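Local coordinates for protein Lmaj004091aaa (Leishmania major, PDB 1XTP) that probably transfers methyl groups from S-adenosyl-L-methionine to the N-terminal amino group of proteins that begin with an X-Pro-Lys sequence, at residues P155-D160 with L187-Y192; D72-V77 with E239-D244; R20-K25 with V207-S212. One frame throughout, in Å; residues are numbered along the deposited sequence.

The three contacts lie apart in one methyltransferase chain and do not touch. Interaction 1 joins two neighbouring parallel strands of the central seven-stranded sheet near their starts. Interaction 2 sets a loop between the last two strands of that sheet against the start of helix 75-87. Interaction 3 belongs to the separate four-stranded sheet and lies on the opposite side of the chain's centre from interaction 1, their centres about 35 Å apart. The bound S-adenosyl-L-homoselenocysteine is nearest to interaction 2, about 9 Å from the side chain of Val-74. It is about 12 Å from the side chain of Asp-208 in interaction 3. The side chain of Tyr-159 in interaction 1 is about 14 Å from the bound S-adenosyl-L-homoselenocysteine.

Interaction 1. Residues P155-D160 with L187-Y192; sequences PPNTYD and LTPNGY
Tyr-159 and Asp-160 meet Leu-187, Thr-188 and Gly-191 in the tight part of this contact, where the two chains run parallel. Thr-188 N donates to Tyr-159 O at 2.9 Å with an N-H...O angle of 165°. Leu-187 bends back to the same oxygen, its CD2 lying 3.5 Å from Tyr-159 O. One step on, Tyr-192 N donates to Asp-160 O at 3.1 Å, and Gly-191 CA, passing close to the backbone of Asp-160, adds a C-H...O contact of 3.2 Å to Asp-160 O. Thr-188 also carries OG1 toward the Asp-160 carboxylate, turning it between its own N and carbonyl carbon (chi1 72°), and donates to Asp-160 OD1; the modelled separation of OG1 and OD1, 2.5 Å, is so short that its exact length is doubtful and is no sign of unusual strength. Thr-188 CG2 also fills in against Thr-158 C at 3.5 Å. The other carboxylate oxygen of buried Asp-160, OD2, accepts from Ser-95 N.

The solvent side is looser. Exposed Asn-157 reaches over with OD1, 3.3 Å from Thr-188 CA and 3.6 Å from Pro-189 CD, without a hydrogen bond across. Pro-189 and Asn-190 form the corners of a type I turn from Thr-188 to Gly-191.

The contact closes the beta-alpha-beta unit of strand 159-165, helix 173-186 and strand 191-198 in the Rossmann-like sheet. Tyr-159 points its hydroxyl to Asp-120, and its ring packs on strand 96-100, the other neighbour of strand 159-165.

Interaction 2. Residues D72-V77 with E239-D244; sequences DHVHDV and EEWPTD
Val-74 and Val-77 receive the six-membered end of the Trp-241 indole. Val-74 CB sits 3.5 Å from Trp-241 CH2, in an oblique approach, and both of its methyls also lie near that atom. Val-77 CG1 comes to the ring edge, near its plane, 3.9 Å from Trp-241 CZ3. A chi1 of 63° puts this CG1 between the backbone N and the carbonyl carbon; CG2 is then anti to the N and rests 3.6 Å from Glu-239 O and 3.9 Å from Glu-240 CB. Pro-242 completes this shell, its CG 4.0 Å from Val-74 CG1.

Further out, Pro-242 CD lies 3.4 Å above one face of the indole, offset toward the rim. Trp-241 NE1 makes a weak hydrogen bond to Phe-246 O, and the ring also touches Trp-166. Leu-245, further along the same loop, also packs on Val-74; on the helix side, His-75 ND1 is hydrogen-bonded to NH1 of Arg-106, a predicted S-adenosyl-L-methionine-binding residue.

The Val-74 side chain is about 9 Å from the bound S-adenosyl-L-homoselenocysteine. With no hydrogen bond across it, the contact is largely apolar, one methyl lying against the backbone oxygens of Glu-239 and Glu-240: loop and helix start meet by van der Waals packing.

Interaction 3. Residues R20-K25 with V207-S212; sequences RDTNGK and VDKEDS
In the small four-stranded sheet, strands 19-21 and 205-208 run parallel, with Asp-21 bridged to Val-207 and both side chains on one face. Val-207 N donates to Arg-20 O at 2.9 Å, and Thr-22 N donates to Val-207 O. Past the strand ends a side chain takes over: Thr-22 OG1 accepts from Lys-209 N at 3.0 Å with an almost straight N-H...O angle of 175°.

On the face of Asp-21 and Val-207, the Lys-209 chain bends at chi2 and chi3 (-68° and -69°). Its CG lies 3.7 Å from Asp-21 CB and 3.6 Å from ND2 of Asn-23, whose side chain crosses that of Lys-209 at about a right angle. Asp-21 OD1 faces the type I turn that it begins (Asp-21 to Gly-24): it accepts from Lys-25 N just beyond the turn at 3.1 Å and, weakly, from Asn-23 N and Gly-24 N. Asp-208 OD1 forms an Asx turn with Glu-210 N at 2.8 Å.

Lys-209 offers its methylenes to Asp-21 and carries its charge to a salt bridge with Glu-37 in helix 30-37. Its NZ remains 4.8 Å from Asp-21 OD2, not in contact, so any attraction there is probably a general one, and directional bonds to backbone N-H groups carry the join.

Interaction 1. Residues P155-D160 with L187-Y192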
loop_
_atom_site.group_PDB
_atom_site.type_symbol
_atom_site.label_atom_id
_atom_site.label_comp_id
_atom_site.label_asym_id
_atom_site.label_seq_id
_atom_site.Cartn_x
_atom_site.Cartn_y
_atom_site.Cartn_z
ATOM N N PRO A 155 -3.868 -9.217 15.059
ATOM C CA PRO A 155 -4.742 -10.192 15.703
ATOM C C PRO A 155 -5.861 -10.599 14.755
ATOM O O PRO A 155 -6.262 -9.812 13.906
ATOM C CB PRO A 155 -5.311 -9.407 16.869
ATOM C CG PRO A 155 -5.331 -7.981 16.378
ATOM C CD PRO A 155 -4.093 -7.848 15.572
ATOM N N PRO A 156 -6.345 -11.828 14.868
ATOM C CA PRO A 156 -7.397 -12.278 13.957
ATOM C C PRO A 156 -8.730 -11.585 14.208
ATOM O O PRO A 156 -8.972 -11.082 15.301
ATOM C CB PRO A 156 -7.515 -13.781 14.260
ATOM C CG PRO A 156 -6.995 -13.928 15.635
ATOM C CD PRO A 156 -5.938 -12.882 15.816
ATOM N N ASN A 157 -9.561 -11.520 13.171
ATOM C CA ASN A 157 -10.952 -11.133 13.320
ATOM C C ASN A 157 -11.113 -9.800 14.054
ATOM O O ASN A 157 -11.819 -9.733 15.035
ATOM C CB ASN A 157 -11.686 -12.254 14.069
ATOM C CG ASN A 157 -13.186 -12.086 14.053
ATOM O OD1 ASN A 157 -13.726 -11.280 13.293
ATOM N ND2 ASN A 157 -13.878 -12.837 14.923
ATOM N N THR A 158 -10.447 -8.753 13.583
ATOM C CA THR A 158 -10.405 -7.476 14.305
ATOM C C THR A 158 -10.877 -6.281 13.495
ATOM O O THR A 158 -11.597 -5.420 14.008
ATOM C CB THR A 158 -8.964 -7.213 14.812
ATOM O OG1 THR A 158 -8.631 -8.206 15.770
ATOM C CG2 THR A 158 -8.823 -5.861 15.482
ATOM N N TYR A 159 -10.449 -6.195 12.244
ATOM C CA TYR A 159 -10.676 -4.991 11.456
ATOM C C TYR A 159 -11.799 -5.080 10.420
ATOM O O TYR A 159 -11.909 -6.057 9.662
ATOM C CB TYR A 159 -9.380 -4.576 10.789
ATOM C CG TYR A 159 -8.330 -4.177 11.779
ATOM C CD1 TYR A 159 -8.417 -2.966 12.459
ATOM C CD2 TYR A 159 -7.250 -5.012 12.050
ATOM C CE1 TYR A 159 -7.443 -2.600 13.373
ATOM C CE2 TYR A 159 -6.266 -4.658 12.980
ATOM C CZ TYR A 159 -6.366 -3.452 13.636
ATOM O OH TYR A 159 -5.383 -3.080 14.547
ATOM N N ASP A 160 -12.628 -4.037 10.402
ATOM C CA ASP A 160 -13.628 -3.845 9.359
ATOM C C ASP A 160 -13.005 -3.166 8.108
ATOM O O ASP A 160 -13.512 -3.317 6.986
ATOM C CB ASP A 160 -14.798 -3.028 9.899
ATOM C CG ASP A 160 -15.568 -3.750 10.995
ATOM O OD1 ASP A 160 -15.712 -4.983 10.937
ATOM O OD2 ASP A 160 -16.073 -3.078 11.905
ATOM N N LEU A 187 -9.173 -9.570 9.332
ATOM C CA LEU A 187 -10.477 -8.963 9.051
ATOM C C LEU A 187 -11.593 -9.633 9.801
ATOM O O LEU A 187 -11.543 -10.830 10.042
ATOM C CB LEU A 187 -10.812 -9.030 7.575
ATOM C CG LEU A 187 -9.893 -8.266 6.616
ATOM C CD1 LEU A 187 -10.361 -8.579 5.198
ATOM C CD2 LEU A 187 -9.863 -6.754 6.869
ATOM N N THR A 188 -12.602 -8.847 10.145
ATOM C CA THR A 188 -13.905 -9.389 10.578
ATOM C C THR A 188 -14.698 -9.908 9.366
ATOM O O THR A 188 -14.332 -9.650 8.220
ATOM C CB THR A 188 -14.760 -8.321 11.311
ATOM O OG1 THR A 188 -15.239 -7.359 10.362
ATOM C CG2 THR A 188 -13.940 -7.642 12.404
ATOM N N PRO A 189 -15.797 -10.641 9.613
ATOM C CA PRO A 189 -16.610 -11.080 8.468
ATOM C C PRO A 189 -17.129 -9.950 7.554
ATOM O O PRO A 189 -17.355 -10.183 6.369
ATOM C CB PRO A 189 -17.769 -11.850 9.136
ATOM C CG PRO A 189 -17.184 -12.293 10.473
ATOM C CD PRO A 189 -16.340 -11.127 10.895
ATOM N N ASN A 190 -17.306 -8.744 8.094
ATOM C CA ASN A 190 -17.709 -7.589 7.296
ATOM C C ASN A 190 -16.524 -6.692 6.938
ATOM O O ASN A 190 -16.679 -5.499 6.663
ATOM C CB ASN A 190 -18.767 -6.792 8.054
ATOM C CG ASN A 190 -19.988 -7.615 8.368
ATOM O OD1 ASN A 190 -20.249 -8.622 7.706
ATOM N ND2 ASN A 190 -20.736 -7.210 9.396
ATOM N N GLY A 191 -15.331 -7.262 6.936
ATOM C CA GLY A 191 -14.153 -6.464 6.689
ATOM C C GLY A 191 -13.659 -6.554 5.255
ATOM O O GLY A 191 -13.908 -7.524 4.554
ATOM N N TYR A 192 -12.938 -5.523 4.831
ATOM C CA TYR A 192 -12.262 -5.525 3.547
ATOM C C TYR A 192 -10.858 -4.958 3.722
ATOM O O TYR A 192 -10.624 -4.102 4.593
ATOM C CB TYR A 192 -12.990 -4.615 2.575
ATOM C CG TYR A 192 -14.354 -5.047 2.097
ATOM C CD1 TYR A 192 -15.502 -4.719 2.808
ATOM C CD2 TYR A 192 -14.507 -5.698 0.888
ATOM C CE1 TYR A 192 -16.764 -5.089 2.349
ATOM C CE2 TYR A 192 -15.780 -6.058 0.415
ATOM C CZ TYR A 192 -16.892 -5.743 1.144
ATOM O OH TYR A 192 -18.149 -6.083 0.674
#

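Interaction 2. Residues D72-V77 with E239-D244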
loop_
_atom_site.group_PDB
_atom_site.type_symbol
_atom_site.label_atom_id
_atom_site.label_comp_id
_atom_site.label_asym_id
_atom_site.label_seq_id
_atom_site.Cartn_x
_atom_site.Cartn_y
_atom_site.Cartn_z
ATOM N N ASP A 72 0.852 17.869 -3.147
ATOM C CA ASP A 72 -0.139 18.197 -2.111
ATOM C C ASP A 72 -1.578 18.312 -2.632
ATOM O O ASP A 72 -2.534 17.977 -1.929
ATOM C CB ASP A 72 0.215 19.546 -1.452
ATOM C CG ASP A 72 1.637 19.608 -0.936
ATOM O OD1 ASP A 72 2.525 18.904 -1.473
ATOM O OD2 ASP A 72 1.874 20.381 0.012
ATOM N N HIS A 73 -1.717 18.819 -3.849
ATOM C CA HIS A 73 -3.013 19.200 -4.398
ATOM C C HIS A 73 -3.849 18.034 -4.863
ATOM O O HIS A 73 -4.995 18.222 -5.227
ATOM C CB HIS A 73 -2.822 20.192 -5.539
ATOM C CG HIS A 73 -2.219 21.485 -5.093
ATOM N ND1 HIS A 73 -2.767 22.245 -4.080
ATOM C CD2 HIS A 73 -1.100 22.139 -5.490
ATOM C CE1 HIS A 73 -2.019 23.318 -3.882
ATOM N NE2 HIS A 73 -1.003 23.279 -4.726
ATOM N N VAL A 74 -3.298 16.825 -4.841
ATOM C CA VAL A 74 -4.094 15.633 -5.164
ATOM C C VAL A 74 -4.861 15.081 -3.969
ATOM O O VAL A 74 -5.641 14.125 -4.110
ATOM C CB VAL A 74 -3.236 14.485 -5.730
ATOM C CG1 VAL A 74 -2.565 14.911 -7.023
ATOM C CG2 VAL A 74 -2.219 13.966 -4.686
ATOM N N HIS A 75 -4.630 15.671 -2.800
ATOM C CA HIS A 75 -5.187 15.170 -1.553
ATOM C C HIS A 75 -6.711 15.082 -1.577
ATOM O O HIS A 75 -7.291 14.008 -1.352
ATOM C CB HIS A 75 -4.726 16.053 -0.391
ATOM C CG HIS A 75 -5.371 15.702 0.906
ATOM N ND1 HIS A 75 -5.029 14.578 1.624
ATOM C CD2 HIS A 75 -6.381 16.293 1.588
ATOM C CE1 HIS A 75 -5.776 14.510 2.710
ATOM N NE2 HIS A 75 -6.607 15.536 2.709
ATOM N N ASP A 76 -7.353 16.200 -1.882
ATOM C CA ASP A 76 -8.820 16.287 -1.801
ATOM C C ASP A 76 -9.524 15.272 -2.697
ATOM O O ASP A 76 -10.439 14.583 -2.255
ATOM C CB ASP A 76 -9.310 17.706 -2.140
ATOM C CG ASP A 76 -8.935 18.735 -1.078
ATOM O OD1 ASP A 76 -8.856 18.375 0.121
ATOM O OD2 ASP A 76 -8.730 19.912 -1.451
ATOM N N VAL A 77 -9.084 15.183 -3.943
ATOM C CA VAL A 77 -9.631 14.203 -4.878
ATOM C C VAL A 77 -9.362 12.763 -4.415
ATOM O O VAL A 77 -10.256 11.914 -4.479
ATOM C CB VAL A 77 -9.134 14.445 -6.336
ATOM C CG1 VAL A 77 -7.630 14.293 -6.438
ATOM C CG2 VAL A 77 -9.805 13.479 -7.313
ATOM N N GLU A 239 -11.118 8.431 -10.305
ATOM C CA GLU A 239 -11.507 9.442 -11.299
ATOM C C GLU A 239 -10.901 10.815 -11.016
ATOM O O GLU A 239 -10.461 11.096 -9.907
ATOM C CB GLU A 239 -13.030 9.554 -11.432
ATOM C CG GLU A 239 -13.749 10.083 -10.220
ATOM C CD GLU A 239 -15.254 10.261 -10.457
ATOM O OE1 GLU A 239 -15.860 9.519 -11.270
ATOM O OE2 GLU A 239 -15.829 11.168 -9.827
ATOM N N GLU A 240 -10.867 11.656 -12.044
ATOM C CA GLU A 240 -10.352 13.014 -11.925
ATOM C C GLU A 240 -8.885 13.048 -11.457
ATOM O O GLU A 240 -8.455 13.983 -10.770
ATOM C CB GLU A 240 -11.244 13.815 -10.975
ATOM C CG GLU A 240 -11.208 15.308 -11.232
ATOM C CD GLU A 240 -12.079 16.086 -10.266
ATOM O OE1 GLU A 240 -13.124 15.560 -9.840
ATOM O OE2 GLU A 240 -11.712 17.223 -9.929
ATOM N N TRP A 241 -8.127 12.022 -11.836
ATOM C CA TRP A 241 -6.727 11.906 -11.452
ATOM C C TRP A 241 -5.887 12.596 -12.535
ATOM O O TRP A 241 -6.168 12.411 -13.718
ATOM C CB TRP A 241 -6.342 10.435 -11.306
ATOM C CG TRP A 241 -5.079 10.227 -10.547
ATOM C CD1 TRP A 241 -3.959 9.605 -10.988
ATOM C CD2 TRP A 241 -4.808 10.631 -9.197
ATOM N NE1 TRP A 241 -2.996 9.604 -10.010
ATOM C CE2 TRP A 241 -3.489 10.233 -8.900
ATOM C CE3 TRP A 241 -5.547 11.313 -8.214
ATOM C CZ2 TRP A 241 -2.889 10.483 -7.655
ATOM C CZ3 TRP A 241 -4.954 11.557 -6.988
ATOM C CH2 TRP A 241 -3.634 11.150 -6.721
ATOM N N PRO A 242 -4.895 13.431 -12.134
ATOM C CA PRO A 242 -4.052 14.101 -13.120
ATOM C C PRO A 242 -3.436 13.120 -14.100
ATOM O O PRO A 242 -2.936 12.070 -13.726
ATOM C CB PRO A 242 -2.969 14.787 -12.280
ATOM C CG PRO A 242 -3.573 14.951 -10.940
ATOM C CD PRO A 242 -4.520 13.801 -10.755
ATOM N N THR A 243 -3.471 13.511 -15.359
ATOM C CA THR A 243 -3.245 12.621 -16.480
ATOM C C THR A 243 -1.772 12.242 -16.616
ATOM O O THR A 243 -1.433 11.186 -17.132
ATOM C CB THR A 243 -3.789 13.291 -17.747
ATOM O OG1 THR A 243 -4.045 12.298 -18.730
ATOM C CG2 THR A 243 -2.825 14.330 -18.289
ATOM N N ASP A 244 -0.916 13.113 -16.110
ATOM C CA ASP A 244 0.527 12.924 -16.119
ATOM C C ASP A 244 1.037 11.975 -15.045
ATOM O O ASP A 244 2.193 11.563 -15.099
ATOM C CB ASP A 244 1.233 14.285 -15.951
ATOM C CG ASP A 244 0.783 15.037 -14.691
ATOM O OD1 ASP A 244 -0.317 14.749 -14.174
ATOM O OD2 ASP A 244 1.522 15.929 -14.228
#

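Interaction 3. Residues R20-K25 with V207-S212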
loop_
_atom_site.group_PDB
_atom_site.type_symbol
_atom_site.label_atom_id
_atom_site.label_comp_id
_atom_site.label_asym_id
_atom_site.label_seq_id
_atom_site.Cartn_x
_atom_site.Cartn_y
_atom_site.Cartn_z
ATOM N N ARG A 20 11.934 -2.849 -15.452
ATOM C CA ARG A 20 13.149 -2.092 -15.486
ATOM C C ARG A 20 13.240 -1.261 -14.219
ATOM O O ARG A 20 12.265 -1.135 -13.480
ATOM C CB ARG A 20 13.145 -1.169 -16.712
ATOM C CG ARG A 20 12.067 -0.065 -16.671
ATOM C CD ARG A 20 12.166 0.856 -17.871
ATOM N NE ARG A 20 11.447 2.119 -17.667
ATOM C CZ ARG A 20 11.977 3.241 -17.162
ATOM N NH1 ARG A 20 13.266 3.305 -16.788
ATOM N NH2 ARG A 20 11.205 4.317 -17.026
ATOM N N ASP A 21 14.406 -0.688 -13.971
ATOM C CA ASP A 21 14.512 0.320 -12.921
ATOM C C ASP A 21 14.643 1.718 -13.489
ATOM O O ASP A 21 14.774 1.911 -14.687
ATOM C CB ASP A 21 15.624 -0.027 -11.918
ATOM C CG ASP A 21 17.028 0.143 -12.468
ATOM O OD1 ASP A 21 17.254 1.000 -13.336
ATOM O OD2 ASP A 21 17.939 -0.563 -11.957
ATOM N N THR A 22 14.632 2.699 -12.600
ATOM C CA THR A 22 14.659 4.087 -12.986
ATOM C C THR A 22 16.021 4.539 -13.505
ATOM O O THR A 22 16.108 5.599 -14.123
ATOM C CB THR A 22 14.150 4.998 -11.829
ATOM O OG1 THR A 22 14.773 4.633 -10.590
ATOM C CG2 THR A 22 12.632 4.850 -11.668
ATOM N N ASN A 23 17.076 3.742 -13.289
ATOM C CA ASN A 23 18.365 4.025 -13.926
ATOM C C ASN A 23 18.459 3.474 -15.356
ATOM O O ASN A 23 19.357 3.867 -16.139
ATOM C CB ASN A 23 19.546 3.518 -13.076
ATOM C CG ASN A 23 19.604 4.186 -11.720
ATOM O OD1 ASN A 23 19.311 5.379 -11.578
ATOM N ND2 ASN A 23 19.958 3.408 -10.703
ATOM N N GLY A 24 17.537 2.569 -15.676
ATOM C CA GLY A 24 17.428 1.996 -17.006
ATOM C C GLY A 24 17.893 0.563 -17.131
ATOM O O GLY A 24 17.984 0.041 -18.227
ATOM N N LYS A 25 18.216 -0.083 -16.031
ATOM C CA LYS A 25 18.517 -1.516 -16.080
ATOM C C LYS A 25 17.220 -2.272 -16.337
ATOM O O LYS A 25 16.178 -1.965 -15.747
ATOM C CB LYS A 25 19.154 -1.977 -14.776
ATOM C CG LYS A 25 19.586 -3.445 -14.784
ATOM C CD LYS A 25 20.148 -3.884 -13.437
ATOM C CE LYS A 25 20.311 -5.396 -13.408
ATOM N NZ LYS A 25 20.869 -5.906 -12.122
ATOM N N VAL A 207 11.095 -0.535 -10.905
ATOM C CA VAL A 207 11.815 -0.340 -9.640
ATOM C C VAL A 207 12.318 1.124 -9.536
ATOM O O VAL A 207 13.095 1.616 -10.378
ATOM C CB VAL A 207 13.006 -1.320 -9.474
ATOM C CG1 VAL A 207 13.751 -1.068 -8.173
ATOM C CG2 VAL A 207 12.534 -2.769 -9.517
ATOM N N ASP A 208 11.861 1.804 -8.496
ATOM C CA ASP A 208 12.355 3.144 -8.171
ATOM C C ASP A 208 13.616 3.001 -7.299
ATOM O O ASP A 208 13.560 2.565 -6.140
ATOM C CB ASP A 208 11.272 3.954 -7.457
ATOM C CG ASP A 208 11.655 5.430 -7.282
ATOM O OD1 ASP A 208 12.850 5.739 -7.108
ATOM O OD2 ASP A 208 10.756 6.284 -7.305
ATOM N N LYS A 209 14.757 3.353 -7.879
ATOM C CA LYS A 209 16.039 3.211 -7.206
ATOM C C LYS A 209 16.302 4.361 -6.252
ATOM O O LYS A 209 17.313 4.366 -5.581
ATOM C CB LYS A 209 17.170 3.150 -8.225
ATOM C CG LYS A 209 17.067 1.956 -9.194
ATOM C CD LYS A 209 17.275 0.617 -8.525
ATOM C CE LYS A 209 18.709 0.396 -8.052
ATOM N NZ LYS A 209 18.770 -0.819 -7.213
ATOM N N GLU A 210 15.416 5.340 -6.192
ATOM C CA GLU A 210 15.595 6.435 -5.250
ATOM C C GLU A 210 15.080 6.027 -3.858
ATOM O O GLU A 210 15.824 6.100 -2.888
ATOM C CB GLU A 210 14.896 7.693 -5.760
ATOM C CG GLU A 210 15.498 8.985 -5.197
ATOM C CD GLU A 210 14.756 10.245 -5.621
ATOM O OE1 GLU A 210 14.179 10.274 -6.722
ATOM O OE2 GLU A 210 14.775 11.227 -4.847
ATOM N N ASP A 211 13.829 5.561 -3.768
ATOM C CA ASP A 211 13.237 5.183 -2.488
ATOM C C ASP A 211 13.134 3.660 -2.248
ATOM O O ASP A 211 12.554 3.232 -1.254
ATOM C CB ASP A 211 11.871 5.851 -2.315
ATOM C CG ASP A 211 10.789 5.240 -3.178
ATOM O OD1 ASP A 211 11.083 4.434 -4.097
ATOM O OD2 ASP A 211 9.613 5.580 -2.926
ATOM N N SER A 212 13.688 2.860 -3.158
ATOM C CA SER A 212 13.739 1.389 -3.027
ATOM C C SER A 212 12.348 0.774 -2.955
ATOM O O SER A 212 11.953 0.198 -1.940
ATOM C CB SER A 212 14.599 0.953 -1.823
ATOM O OG SER A 212 14.966 -0.422 -1.908
#